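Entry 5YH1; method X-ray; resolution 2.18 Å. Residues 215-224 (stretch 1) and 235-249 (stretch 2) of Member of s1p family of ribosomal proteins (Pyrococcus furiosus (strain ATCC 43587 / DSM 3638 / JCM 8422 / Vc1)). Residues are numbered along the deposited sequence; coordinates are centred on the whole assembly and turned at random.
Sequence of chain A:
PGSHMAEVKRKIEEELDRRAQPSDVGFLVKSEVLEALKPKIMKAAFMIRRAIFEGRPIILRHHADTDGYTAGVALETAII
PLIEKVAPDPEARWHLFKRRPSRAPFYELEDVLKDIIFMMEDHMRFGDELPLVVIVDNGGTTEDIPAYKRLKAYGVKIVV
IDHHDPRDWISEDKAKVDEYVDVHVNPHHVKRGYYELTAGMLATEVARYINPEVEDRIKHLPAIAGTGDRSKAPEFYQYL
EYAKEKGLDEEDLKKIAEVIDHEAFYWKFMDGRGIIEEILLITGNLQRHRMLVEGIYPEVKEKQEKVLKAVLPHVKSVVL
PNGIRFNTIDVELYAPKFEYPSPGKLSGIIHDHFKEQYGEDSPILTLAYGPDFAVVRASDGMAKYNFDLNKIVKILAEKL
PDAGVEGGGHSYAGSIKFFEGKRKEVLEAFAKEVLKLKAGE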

# COMPACT_ATOMS: atom_id res chain seq x y z
N GLU A 215 28.86 -23.16 6.95
CA GLU A 215 29.99 -22.26 7.12
C GLU A 215 30.63 -21.82 5.80
O GLU A 215 30.82 -20.63 5.56
CB GLU A 215 31.07 -22.88 8.04
CG GLU A 215 32.35 -22.07 8.10
CD GLU A 215 33.33 -22.54 9.16
OE1 GLU A 215 33.11 -22.30 10.36
OE2 GLU A 215 34.36 -23.11 8.78
N ASP A 216 30.96 -22.78 4.95
CA ASP A 216 31.69 -22.47 3.72
C ASP A 216 30.84 -21.65 2.76
O ASP A 216 31.35 -20.80 2.04
CB ASP A 216 32.20 -23.74 3.04
CG ASP A 216 33.39 -24.38 3.77
OD1 ASP A 216 34.01 -23.76 4.66
OD2 ASP A 216 33.71 -25.53 3.44
N ARG A 217 29.54 -21.89 2.77
CA ARG A 217 28.60 -21.15 1.93
C ARG A 217 28.47 -19.68 2.34
O ARG A 217 28.38 -18.82 1.48
CB ARG A 217 27.23 -21.83 1.97
CG ARG A 217 26.23 -21.27 0.98
CD ARG A 217 24.90 -21.98 1.09
NE ARG A 217 24.99 -23.36 0.64
CZ ARG A 217 25.03 -23.75 -0.63
NH1 ARG A 217 25.00 -22.87 -1.63
NH2 ARG A 217 25.12 -25.05 -0.91
N ILE A 218 28.49 -19.40 3.63
CA ILE A 218 28.19 -18.04 4.13
C ILE A 218 29.36 -17.26 4.72
O ILE A 218 29.18 -16.11 5.11
CB ILE A 218 27.07 -18.06 5.20
CG1 ILE A 218 27.54 -18.70 6.50
CG2 ILE A 218 25.84 -18.78 4.67
CD1 ILE A 218 26.53 -18.58 7.62
N LYS A 219 30.55 -17.85 4.80
CA LYS A 219 31.66 -17.20 5.52
C LYS A 219 32.15 -15.88 4.91
O LYS A 219 32.83 -15.10 5.57
CB LYS A 219 32.84 -18.16 5.74
CG LYS A 219 33.47 -18.69 4.47
CD LYS A 219 34.42 -19.82 4.81
CE LYS A 219 35.08 -20.37 3.55
NZ LYS A 219 35.90 -21.55 3.92
N HIS A 220 31.78 -15.63 3.65
CA HIS A 220 32.04 -14.34 2.99
C HIS A 220 30.99 -13.24 3.24
O HIS A 220 31.21 -12.07 2.89
CB HIS A 220 32.19 -14.55 1.48
CG HIS A 220 30.90 -14.85 0.79
ND1 HIS A 220 30.26 -16.07 0.91
CD2 HIS A 220 30.12 -14.09 -0.01
CE1 HIS A 220 29.15 -16.04 0.20
NE2 HIS A 220 29.04 -14.85 -0.37
N LEU A 221 29.85 -13.60 3.83
CA LEU A 221 28.76 -12.63 4.05
C LEU A 221 29.14 -11.47 4.94
O LEU A 221 28.77 -10.33 4.67
CB LEU A 221 27.51 -13.33 4.60
CG LEU A 221 26.84 -14.34 3.65
CD1 LEU A 221 25.50 -14.80 4.21
CD2 LEU A 221 26.63 -13.76 2.26
N PRO A 222 29.92 -11.73 6.01
CA PRO A 222 30.36 -10.62 6.86
C PRO A 222 31.12 -9.50 6.13
O PRO A 222 31.00 -8.33 6.50
CB PRO A 222 31.27 -11.31 7.89
CG PRO A 222 30.73 -12.69 7.98
CD PRO A 222 30.25 -13.04 6.60
N ALA A 223 31.88 -9.85 5.10
CA ALA A 223 32.56 -8.85 4.28
C ALA A 223 31.57 -7.96 3.53
O ALA A 223 31.78 -6.75 3.43
CB ALA A 223 33.50 -9.52 3.29
N ILE A 224 30.50 -8.55 3.01
CA ILE A 224 29.44 -7.79 2.34
C ILE A 224 28.73 -6.86 3.34
O ILE A 224 28.59 -5.67 3.10
CB ILE A 224 28.43 -8.73 1.63
CG1 ILE A 224 29.12 -9.47 0.48
CG2 ILE A 224 27.27 -7.94 1.05
CD1 ILE A 224 28.32 -10.60 -0.12
N GLU A 235 37.98 -6.75 13.08
CA GLU A 235 37.27 -7.95 12.64
C GLU A 235 36.93 -7.90 11.16
O GLU A 235 36.98 -8.93 10.48
CB GLU A 235 35.96 -8.14 13.45
CG GLU A 235 36.16 -8.49 14.92
CD GLU A 235 36.22 -7.29 15.84
OE1 GLU A 235 36.07 -7.51 17.06
OE2 GLU A 235 36.40 -6.15 15.39
N PHE A 236 36.58 -6.72 10.65
CA PHE A 236 36.13 -6.56 9.26
C PHE A 236 37.29 -6.90 8.32
O PHE A 236 37.12 -7.63 7.34
CB PHE A 236 35.60 -5.13 9.03
CG PHE A 236 35.35 -4.79 7.58
CD1 PHE A 236 34.41 -5.48 6.83
CD2 PHE A 236 36.03 -3.72 6.98
CE1 PHE A 236 34.17 -5.15 5.50
CE2 PHE A 236 35.78 -3.37 5.65
CZ PHE A 236 34.85 -4.09 4.91
N TYR A 237 38.47 -6.40 8.66
CA TYR A 237 39.63 -6.57 7.79
C TYR A 237 40.05 -8.03 7.73
O TYR A 237 40.57 -8.46 6.72
CB TYR A 237 40.76 -5.61 8.20
CG TYR A 237 40.31 -4.17 8.04
CD1 TYR A 237 40.06 -3.63 6.77
CD2 TYR A 237 40.09 -3.36 9.14
CE1 TYR A 237 39.63 -2.32 6.61
CE2 TYR A 237 39.65 -2.04 8.99
CZ TYR A 237 39.43 -1.53 7.72
OH TYR A 237 39.00 -0.23 7.56
N GLN A 238 39.76 -8.80 8.78
CA GLN A 238 39.90 -10.26 8.71
C GLN A 238 38.79 -10.89 7.86
O GLN A 238 39.05 -11.77 7.05
CB GLN A 238 39.88 -10.88 10.11
CG GLN A 238 41.03 -10.45 11.02
CD GLN A 238 40.87 -11.01 12.43
OE1 GLN A 238 41.00 -12.21 12.65
NE2 GLN A 238 40.57 -10.13 13.37
N TYR A 239 37.54 -10.47 8.09
CA TYR A 239 36.40 -11.03 7.35
C TYR A 239 36.59 -10.88 5.83
O TYR A 239 36.21 -11.75 5.07
CB TYR A 239 35.07 -10.38 7.79
CG TYR A 239 34.47 -10.92 9.08
CD1 TYR A 239 34.15 -12.27 9.21
CD2 TYR A 239 34.18 -10.07 10.14
CE1 TYR A 239 33.57 -12.76 10.37
CE2 TYR A 239 33.60 -10.56 11.31
CZ TYR A 239 33.30 -11.90 11.42
OH TYR A 239 32.74 -12.41 12.58
N LEU A 240 37.18 -9.77 5.41
CA LEU A 240 37.46 -9.53 3.98
C LEU A 240 38.23 -10.65 3.27
O LEU A 240 38.05 -10.87 2.07
CB LEU A 240 38.24 -8.23 3.81
CG LEU A 240 37.46 -6.93 3.95
CD1 LEU A 240 38.44 -5.76 3.87
CD2 LEU A 240 36.38 -6.80 2.89
N GLU A 241 39.10 -11.33 4.01
CA GLU A 241 39.90 -12.41 3.43
C GLU A 241 39.04 -13.57 2.91
O GLU A 241 39.39 -14.19 1.91
CB GLU A 241 40.93 -12.90 4.45
CG GLU A 241 42.07 -11.91 4.68
CD GLU A 241 43.03 -11.91 3.50
OE1 GLU A 241 43.80 -12.88 3.37
OE2 GLU A 241 42.99 -10.95 2.69
N TYR A 242 37.91 -13.84 3.56
CA TYR A 242 37.00 -14.90 3.09
C TYR A 242 36.32 -14.53 1.77
O TYR A 242 35.99 -15.40 0.97
CB TYR A 242 35.94 -15.21 4.13
CG TYR A 242 36.48 -15.82 5.40
CD1 TYR A 242 36.83 -17.16 5.46
CD2 TYR A 242 36.66 -15.04 6.54
CE1 TYR A 242 37.33 -17.72 6.62
CE2 TYR A 242 37.16 -15.59 7.69
CZ TYR A 242 37.49 -16.92 7.73
OH TYR A 242 37.98 -17.44 8.90
N ALA A 243 36.08 -13.23 1.57
CA ALA A 243 35.51 -12.75 0.31
C ALA A 243 36.56 -12.87 -0.79
O ALA A 243 36.25 -13.30 -1.89
CB ALA A 243 35.03 -11.31 0.45
N LYS A 244 37.79 -12.48 -0.48
CA LYS A 244 38.89 -12.61 -1.45
C LYS A 244 39.06 -14.04 -1.98
O LYS A 244 39.21 -14.23 -3.18
CB LYS A 244 40.20 -12.06 -0.88
CG LYS A 244 40.44 -10.63 -1.32
CD LYS A 244 40.66 -9.66 -0.19
CE LYS A 244 40.49 -8.25 -0.74
NZ LYS A 244 40.93 -7.20 0.21
N GLU A 245 39.00 -15.02 -1.08
CA GLU A 245 39.07 -16.43 -1.47
C GLU A 245 38.03 -16.81 -2.52
O GLU A 245 38.28 -17.70 -3.32
CB GLU A 245 38.88 -17.35 -0.25
CG GLU A 245 40.07 -17.41 0.69
CD GLU A 245 39.74 -18.09 2.02
OE1 GLU A 245 38.75 -18.87 2.11
OE2 GLU A 245 40.49 -17.83 2.99
N LYS A 246 36.87 -16.16 -2.50
CA LYS A 246 35.82 -16.42 -3.49
C LYS A 246 35.86 -15.49 -4.70
O LYS A 246 34.94 -15.51 -5.51
CB LYS A 246 34.43 -16.37 -2.84
CG LYS A 246 34.23 -17.42 -1.77
CD LYS A 246 32.77 -17.62 -1.39
CE LYS A 246 32.67 -18.39 -0.08
NZ LYS A 246 31.30 -18.88 0.23
N GLY A 247 36.90 -14.66 -4.81
CA GLY A 247 37.10 -13.81 -5.98
C GLY A 247 36.45 -12.45 -5.86
O GLY A 247 36.33 -11.73 -6.85
N LEU A 248 36.01 -12.08 -4.66
CA LEU A 248 35.39 -10.78 -4.44
C LEU A 248 36.39 -9.82 -3.82
O LEU A 248 36.78 -9.98 -2.66
CB LEU A 248 34.18 -10.91 -3.52
CG LEU A 248 33.03 -11.78 -4.02
CD1 LEU A 248 32.01 -11.99 -2.91
CD2 LEU A 248 32.38 -11.17 -5.24
N ASP A 249 36.82 -8.82 -4.58
CA ASP A 249 37.67 -7.79 -4.01
C ASP A 249 36.80 -6.68 -3.41
O ASP A 249 35.57 -6.80 -3.39
CB ASP A 249 38.68 -7.25 -5.05
CG ASP A 249 38.02 -6.49 -6.18
OD1 ASP A 249 36.94 -5.89 -5.98
OD2 ASP A 249 38.60 -6.48 -7.29
O HOH W 1 33.47 -12.54 5.49
O HOH W 2 38.31 -20.23 4.47

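A direct hydrogen bond runs from Lys246 NZ to Asp216 O at 2.6 Å. The CA-to-CB bond of Lys246 points toward stretch 1, and chi1 m with chi2 to chi4 all t extends the chain, carrying its ammonium to the Asp216 carbonyl. Arg217 O and His220 ND1 lie 3.2 and 3.1 Å from the same Lys246 NZ. On the way, Lys246 CD passes 4.1 Å from the His220 ring centroid, an off-centre CH-pi contact 29° from the ring normal.

Two waters extend the polar link. Water 1 donates to Lys219 O (2.6 Å) and Tyr239 O (2.9 Å) and accepts from Ala223 N (3.1 Å), tying backbone to backbone. Water 2 joins Lys219 NZ to Glu245 OE1, 2.8 Å from each; those two atoms are themselves 4.3 Å apart, beyond a salt bridge. Lys219 NZ instead pairs with Asp216 OD1 (3.0 Å) within its own stretch.

Packing supplies much of the 610 Å² buried. Pro222 CB sits over one face of the Tyr239 ring, 3.5 Å from its centroid and 21° off the normal. Ala223, buried and bearing just a methyl, lies where the backbones run close (Ala223 CA to Leu240 CA 5.0 Å); its CB is 3.7 Å from Ala243 CB and 4.0 Å from Leu240 CD2. Lys219 CD lies 3.6 Å from Tyr242 CD1.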